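Local coordinates for GAF domain/HD domain protein (Geobacter sulfurreducens, PDB 3EEA) that is of unknown function but joins a GAF domain, the part in this chain, to an HD domain and may have phosphatase activity, at residues V29-I34 / P133-A138; C108-P113 / A141-L146; Q119-V124 / L152-M157. All coordinates share one frame; numbering follows the deposited sequence.

Interaction 1. Residues V29-I34 / P133-A138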
# COMPACT_ATOMS: atom_id res chain seq x y z
N VAL A 29 -8.62 5.61 4.07
CA VAL A 29 -9.40 6.77 3.65
C VAL A 29 -10.84 6.43 3.91
O VAL A 29 -11.31 5.39 3.48
CB VAL A 29 -9.17 7.09 2.14
CG1 VAL A 29 -10.05 8.30 1.69
CG2 VAL A 29 -7.68 7.38 1.81
N LYS A 30 -11.55 7.28 4.64
CA LYS A 30 -12.99 7.06 4.91
C LYS A 30 -13.78 7.13 3.60
O LYS A 30 -13.71 8.12 2.85
CB LYS A 30 -13.53 8.09 5.93
CG LYS A 30 -12.91 7.89 7.30
CD LYS A 30 -13.38 8.90 8.37
CE LYS A 30 -12.73 8.62 9.75
NZ LYS A 30 -13.16 9.62 10.80
N THR A 31 -14.51 6.06 3.30
CA THR A 31 -15.26 5.97 2.05
C THR A 31 -16.55 5.17 2.28
O THR A 31 -16.60 4.30 3.17
CB THR A 31 -14.41 5.20 0.97
OG1 THR A 31 -14.32 3.81 1.31
CG2 THR A 31 -13.03 5.73 0.88
N ARG A 32 -17.59 5.46 1.51
CA ARG A 32 -18.78 4.63 1.53
C ARG A 32 -18.56 3.32 0.74
O ARG A 32 -18.91 2.20 1.18
CB ARG A 32 -19.91 5.44 0.97
CG ARG A 32 -21.26 4.77 0.94
CD ARG A 32 -22.22 5.65 0.23
NE ARG A 32 -23.50 5.00 0.04
CZ ARG A 32 -24.46 4.98 0.97
NH1 ARG A 32 -24.26 5.55 2.17
NH2 ARG A 32 -25.61 4.37 0.72
N TRP A 33 -18.02 3.45 -0.46
CA TRP A 33 -17.71 2.28 -1.25
C TRP A 33 -16.61 2.57 -2.27
O TRP A 33 -16.23 3.74 -2.47
CB TRP A 33 -18.93 1.77 -1.96
CG TRP A 33 -19.73 2.69 -2.74
CD1 TRP A 33 -21.02 3.09 -2.44
CD2 TRP A 33 -19.47 3.19 -4.09
NE1 TRP A 33 -21.51 3.88 -3.42
CE2 TRP A 33 -20.60 3.96 -4.45
CE3 TRP A 33 -18.37 3.14 -4.96
CZ2 TRP A 33 -20.68 4.65 -5.67
CZ3 TRP A 33 -18.45 3.83 -6.19
CH2 TRP A 33 -19.59 4.59 -6.52
N ILE A 34 -16.09 1.47 -2.82
CA ILE A 34 -15.05 1.42 -3.84
C ILE A 34 -15.47 0.43 -4.93
O ILE A 34 -16.00 -0.64 -4.63
CB ILE A 34 -13.68 0.94 -3.26
CG1 ILE A 34 -13.35 1.78 -2.03
CG2 ILE A 34 -12.59 0.96 -4.36
CD1 ILE A 34 -11.96 1.52 -1.36
N PRO A 133 -16.95 15.99 3.92
CA PRO A 133 -16.05 16.78 3.08
C PRO A 133 -15.62 15.97 1.88
O PRO A 133 -15.54 14.74 1.99
CB PRO A 133 -14.83 17.01 3.97
CG PRO A 133 -15.33 16.78 5.38
CD PRO A 133 -16.39 15.75 5.27
N PRO A 134 -15.42 16.62 0.73
CA PRO A 134 -14.87 15.92 -0.43
C PRO A 134 -13.49 15.31 -0.14
O PRO A 134 -12.80 15.72 0.83
CB PRO A 134 -14.78 17.00 -1.52
CG PRO A 134 -14.88 18.29 -0.81
CD PRO A 134 -15.55 18.07 0.50
N PHE A 135 -13.08 14.35 -0.95
CA PHE A 135 -11.72 13.83 -0.83
C PHE A 135 -10.73 14.99 -0.98
O PHE A 135 -10.81 15.78 -1.93
CB PHE A 135 -11.45 12.75 -1.86
CG PHE A 135 -12.35 11.53 -1.74
CD1 PHE A 135 -12.11 10.54 -0.83
CD2 PHE A 135 -13.47 11.43 -2.55
CE1 PHE A 135 -12.94 9.44 -0.75
CE2 PHE A 135 -14.32 10.34 -2.47
CZ PHE A 135 -14.04 9.33 -1.59
N SER A 136 -9.83 15.10 -0.01
CA SER A 136 -8.76 16.14 0.05
C SER A 136 -7.57 15.79 -0.86
O SER A 136 -7.41 14.63 -1.31
CB SER A 136 -8.28 16.30 1.48
OG SER A 136 -7.55 15.16 1.97
N ASP A 137 -6.71 16.77 -1.12
CA ASP A 137 -5.48 16.51 -1.84
C ASP A 137 -4.65 15.47 -1.09
O ASP A 137 -4.01 14.64 -1.73
CB ASP A 137 -4.64 17.77 -1.98
CG ASP A 137 -5.20 18.75 -3.04
OD1 ASP A 137 -6.37 18.62 -3.49
OD2 ASP A 137 -4.44 19.70 -3.34
N ALA A 138 -4.58 15.55 0.24
CA ALA A 138 -3.82 14.58 1.02
C ALA A 138 -4.33 13.13 0.86
O ALA A 138 -3.52 12.18 0.66
CB ALA A 138 -3.81 14.94 2.50
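Phe135 carries this contact, its ring directed at Val29, Lys30 and Thr31. Pro133 and Pro134 lead up to it. The carbonyl O of Pro133 accepts a hydrogen bond from Arg128, whose guanidinium also bonds Lys30 O and forms a cation-pi interaction with the Phe135 ring, so that a single arginine links the two loops. Pro134 packs on Cys108 of strand 107-116. At Phe135, CG stands anti to the carbonyl carbon (chi1 -61°), which carries the ring across to 29-34. Val29 CG1 lies in the ring plane at its edge, 4.0 Å from Phe135 CD1. Near that plane as well, Thr31 CG2 comes within 4.1 Å of Phe135 CE1. Both side chains meet the phenylalanine at about a right angle. Between them runs the backbone, with Lys30 O 3.9 Å from Phe135 CE1. Beyond the ring, Ser136 takes the N-cap position of helix 137-158, and its hydroxyl caps a backbone N of the first turn.

The methyls of a valine and a threonine thus abut an aromatic edge, and no hydrogen bond joins the segments directly. The loop leaving helix 14-28 is therefore held to the entry of helix 137-158 by dispersion contacts, supplemented by Arg128, which probably holds a buried ring and two carbonyls in fixed relation.

Interaction 2. Residues C108-P113 / A141-L146; sequences CVLAVP and AIIRDL
Leu110 and Val112, on the face of the antiparallel GAF sheet that is covered by helix 137-158, meet Ile143 of that helix. The strand segment 108-113 and the helix segment 141-146 run in similar directions, with an angle of 32° between their axes and a closest approach of 9.2 Å. Side chains alternate along the strand: Leu110 and Val112 point toward the helix, whereas Ala111 packs on Phe125, a residue of the ligand pocket.

Ile143 divides its two branches between the strand residues. Its CG1 is anti to the carbonyl carbon (chi1 -67°) and extends to a CD1 methyl that touches Leu110 CD2 at 3.7 Å, the two side chains reaching toward each other tip to tip. Its other branch, the CG2 methyl, lies 3.9 Å from Val112 CG2, and here the side chains cross obliquely. One isoleucine thus bridges two successive same-face residues of the strand. Arg144 borders the contact on its exposed side, where the aliphatic CG comes to 4.3 Å from Val112 CG1. Its side chain also rests on His84.

Around these side chains, Leu110 additionally touches Phe135 and Met86, and Ile143 touches Met126 of the neighbouring strand 119-129. Leu146, a little further along the helix, instead packs on leucines of helix 14-28 and on His149 of the second subunit.

Every contact between the segments is made by carbon atoms, and no hydrogen bond crosses from strand to helix. The interface consequently depends on the fit of branched aliphatic side chains in a buried layer, with the arginine contributing its methylene part at the margin while its charged end lies beyond the hydrophobic layer.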
# COMPACT_ATOMS: atom_id res chain seq x y z
N CYS A 108 -20.05 12.20 -3.37
CA CYS A 108 -18.86 12.80 -3.92
C CYS A 108 -18.11 11.61 -4.54
O CYS A 108 -17.91 10.61 -3.85
CB CYS A 108 -18.03 13.42 -2.77
SG CYS A 108 -16.37 13.92 -3.31
N VAL A 109 -17.71 11.69 -5.82
CA VAL A 109 -17.06 10.53 -6.50
C VAL A 109 -15.69 10.88 -7.07
O VAL A 109 -15.52 11.86 -7.80
CB VAL A 109 -17.93 9.88 -7.59
CG1 VAL A 109 -17.17 8.67 -8.23
CG2 VAL A 109 -19.33 9.47 -7.01
N LEU A 110 -14.70 10.11 -6.63
CA LEU A 110 -13.37 10.25 -7.10
C LEU A 110 -13.08 9.11 -8.09
O LEU A 110 -13.28 7.94 -7.74
CB LEU A 110 -12.40 10.22 -5.94
CG LEU A 110 -10.93 10.21 -6.26
CD1 LEU A 110 -10.46 11.56 -6.82
CD2 LEU A 110 -10.13 9.82 -4.99
N ALA A 111 -12.62 9.46 -9.28
CA ALA A 111 -12.29 8.51 -10.36
C ALA A 111 -10.78 8.52 -10.58
O ALA A 111 -10.22 9.53 -11.02
CB ALA A 111 -13.01 8.93 -11.62
N VAL A 112 -10.11 7.41 -10.29
CA VAL A 112 -8.67 7.31 -10.38
C VAL A 112 -8.30 6.23 -11.41
O VAL A 112 -8.59 5.02 -11.22
CB VAL A 112 -8.01 6.99 -9.05
CG1 VAL A 112 -6.50 6.91 -9.22
CG2 VAL A 112 -8.38 8.07 -8.00
N PRO A 113 -7.64 6.65 -12.51
CA PRO A 113 -7.30 5.65 -13.52
C PRO A 113 -6.17 4.80 -13.02
O PRO A 113 -5.32 5.31 -12.28
CB PRO A 113 -6.82 6.46 -14.72
CG PRO A 113 -6.47 7.78 -14.21
CD PRO A 113 -7.32 8.02 -12.94
N ALA A 141 -3.65 11.91 -2.75
CA ALA A 141 -2.24 11.56 -2.98
C ALA A 141 -1.99 10.09 -2.58
O ALA A 141 -1.35 9.36 -3.34
CB ALA A 141 -1.33 12.46 -2.19
N ILE A 142 -2.49 9.72 -1.41
CA ILE A 142 -2.41 8.33 -0.91
C ILE A 142 -3.08 7.35 -1.86
O ILE A 142 -2.49 6.32 -2.22
CB ILE A 142 -3.03 8.21 0.49
CG1 ILE A 142 -2.19 9.07 1.47
CG2 ILE A 142 -3.07 6.70 0.88
CD1 ILE A 142 -2.78 9.27 2.82
N ILE A 143 -4.32 7.65 -2.23
CA ILE A 143 -5.08 6.86 -3.16
C ILE A 143 -4.33 6.65 -4.49
O ILE A 143 -4.17 5.52 -4.94
CB ILE A 143 -6.50 7.44 -3.39
CG1 ILE A 143 -7.34 7.34 -2.07
CG2 ILE A 143 -7.21 6.70 -4.49
CD1 ILE A 143 -8.57 8.25 -2.03
N ARG A 144 -3.89 7.75 -5.09
CA ARG A 144 -3.18 7.67 -6.36
C ARG A 144 -1.91 6.79 -6.27
O ARG A 144 -1.61 5.97 -7.17
CB ARG A 144 -2.82 9.10 -6.85
CG ARG A 144 -4.03 9.81 -7.31
CD ARG A 144 -3.74 11.29 -7.66
NE ARG A 144 -2.74 11.33 -8.72
CZ ARG A 144 -2.17 12.46 -9.16
NH1 ARG A 144 -2.44 13.62 -8.61
NH2 ARG A 144 -1.31 12.37 -10.15
N ASP A 145 -1.18 6.95 -5.18
CA ASP A 145 0.03 6.13 -4.95
C ASP A 145 -0.29 4.65 -4.90
O ASP A 145 0.32 3.82 -5.62
CB ASP A 145 0.69 6.57 -3.66
CG ASP A 145 1.49 7.86 -3.81
OD1 ASP A 145 1.96 8.16 -4.90
OD2 ASP A 145 1.73 8.51 -2.75
N LEU A 146 -1.28 4.30 -4.05
CA LEU A 146 -1.61 2.87 -3.80
C LEU A 146 -2.19 2.21 -5.07
O LEU A 146 -1.80 1.13 -5.46
CB LEU A 146 -2.57 2.75 -2.63
CG LEU A 146 -1.93 3.02 -1.27
CD1 LEU A 146 -2.91 2.71 -0.14
CD2 LEU A 146 -0.66 2.25 -1.06

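Interaction 3. Residues Q119-V124 / L152-M157; sequences QVIGAV and LVVSHM
Ile121 reaches from strand 119-129 toward Val154 and Ser155 of helix 137-158. From CB its two branches part company. Neither CG2 nor CG1 comes within contact distance of 152-157, but CG1 stands between the backbone N and the carbonyl carbon (chi1 67°), and from there the extended chain delivers CD1 to the helix. This terminal methyl does all the touching: it lies 4.1 Å from Ser155 CB and 4.3 Å from Val154 CG1, and also approaches the backbone, with Ser155 N at 4.2 Å. The serine thus offers its carbon to the isoleucine. Its hydroxyl is engaged within the helix, Ser155 OG donating to Leu152 O at 2.9 Å with a C=O...donor angle of 119°. That carbonyl also takes the regular helical bond from His156 N, and the two donors approach from the same face of its plane; the hydroxyl is tilted 28° from it.

On the strand, Ile121 and Gly122 both pair through their backbones with Met114, consistent with a beta bulge. Ile121 also packs on Met114 and Val116 of strand 107-116, while Val154 turns to Val14 and Val17 of helix 14-28. His156, next after Ser155, bonds through ND1 to His156 of the second subunit, placing this part of the helix between the sheet, helix 14-28 and the dimer interface.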
# COMPACT_ATOMS: atom_id res chain seq x y z
N GLN A 119 -0.20 4.01 -20.21
CA GLN A 119 -1.41 3.28 -20.55
C GLN A 119 -2.41 3.14 -19.38
O GLN A 119 -2.00 2.86 -18.26
CB GLN A 119 -1.01 1.90 -21.01
CG GLN A 119 -0.17 1.96 -22.30
CD GLN A 119 -0.95 2.59 -23.44
OE1 GLN A 119 -0.69 3.74 -23.85
NE2 GLN A 119 -1.95 1.86 -23.94
N VAL A 120 -3.70 3.28 -19.68
CA VAL A 120 -4.79 3.11 -18.70
C VAL A 120 -5.24 1.67 -18.82
O VAL A 120 -5.64 1.24 -19.92
CB VAL A 120 -5.97 4.07 -18.94
CG1 VAL A 120 -7.16 3.80 -17.98
CG2 VAL A 120 -5.54 5.51 -18.84
N ILE A 121 -5.13 0.90 -17.72
CA ILE A 121 -5.55 -0.50 -17.68
C ILE A 121 -6.80 -0.79 -16.85
O ILE A 121 -7.27 -1.94 -16.79
CB ILE A 121 -4.42 -1.43 -17.19
CG1 ILE A 121 -4.06 -1.20 -15.71
CG2 ILE A 121 -3.16 -1.24 -18.04
CD1 ILE A 121 -3.11 -2.27 -15.19
N GLY A 122 -7.37 0.25 -16.26
CA GLY A 122 -8.49 0.08 -15.36
C GLY A 122 -8.81 1.38 -14.65
O GLY A 122 -8.25 2.46 -14.98
N ALA A 123 -9.74 1.32 -13.72
CA ALA A 123 -10.15 2.52 -13.00
C ALA A 123 -10.64 2.13 -11.59
O ALA A 123 -11.21 1.08 -11.43
CB ALA A 123 -11.23 3.29 -13.76
N VAL A 124 -10.41 2.98 -10.61
CA VAL A 124 -10.92 2.80 -9.24
C VAL A 124 -11.80 4.00 -8.95
O VAL A 124 -11.35 5.16 -9.03
CB VAL A 124 -9.76 2.74 -8.22
CG1 VAL A 124 -10.28 2.61 -6.77
CG2 VAL A 124 -8.82 1.58 -8.55
N LEU A 152 0.77 -1.46 -11.40
CA LEU A 152 2.03 -1.98 -11.89
C LEU A 152 2.12 -3.52 -11.70
O LEU A 152 2.51 -4.30 -12.62
CB LEU A 152 3.16 -1.30 -11.14
CG LEU A 152 4.57 -1.73 -11.38
CD1 LEU A 152 4.89 -1.62 -12.87
CD2 LEU A 152 5.45 -0.71 -10.51
N VAL A 153 1.69 -3.94 -10.52
CA VAL A 153 1.63 -5.36 -10.19
C VAL A 153 0.69 -6.10 -11.14
O VAL A 153 1.07 -7.17 -11.69
CB VAL A 153 1.19 -5.60 -8.73
CG1 VAL A 153 1.01 -7.14 -8.47
CG2 VAL A 153 2.26 -5.07 -7.71
N VAL A 154 -0.51 -5.58 -11.30
CA VAL A 154 -1.56 -6.20 -12.16
C VAL A 154 -1.06 -6.27 -13.59
O VAL A 154 -1.19 -7.30 -14.25
CB VAL A 154 -2.93 -5.46 -12.08
CG1 VAL A 154 -3.91 -6.00 -13.20
CG2 VAL A 154 -3.55 -5.70 -10.68
N SER A 155 -0.38 -5.22 -14.04
CA SER A 155 0.12 -5.21 -15.40
C SER A 155 1.17 -6.31 -15.60
O SER A 155 1.09 -7.06 -16.58
CB SER A 155 0.62 -3.84 -15.81
OG SER A 155 1.93 -3.65 -15.36
N HIS A 156 2.10 -6.48 -14.65
CA HIS A 156 3.05 -7.62 -14.69
C HIS A 156 2.30 -8.97 -14.79
O HIS A 156 2.70 -9.86 -15.58
CB HIS A 156 4.01 -7.68 -13.50
CG HIS A 156 5.01 -6.57 -13.45
ND1 HIS A 156 5.63 -6.19 -12.28
CD2 HIS A 156 5.47 -5.74 -14.41
CE1 HIS A 156 6.44 -5.17 -12.53
NE2 HIS A 156 6.36 -4.88 -13.82
N MET A 157 1.24 -9.13 -14.00
CA MET A 157 0.45 -10.37 -14.00
C MET A 157 -0.35 -10.61 -15.32
O MET A 157 -0.45 -11.75 -15.79
CB MET A 157 -0.54 -10.35 -12.85
CG MET A 157 0.09 -10.34 -11.46
SD MET A 157 -1.08 -10.41 -10.04
CE MET A 157 0.06 -10.75 -8.67

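The three contacts follow helix 137-158 from its entry to its last turns against one sheet. Interactions 1 and 2 have centres 9 Å apart and merge where Phe135 packs on Leu110 and Val29 on Ile143. Interaction 3 lies 14 Å from the centre of interaction 2 and 22 Å from that of interaction 1, on the opposite side of the chain's centre from the latter. Strands 107-116 and 119-129, consecutive and adjacent in the sheet, are joined by a probable hydrogen bond from Val124 N to Val112 O. All three first segments precede all three second segments, so the contacts cross along the chain. The last helix of this chain thus closes the GAF domain, with interactions 2 and 3 also reaching the second subunit.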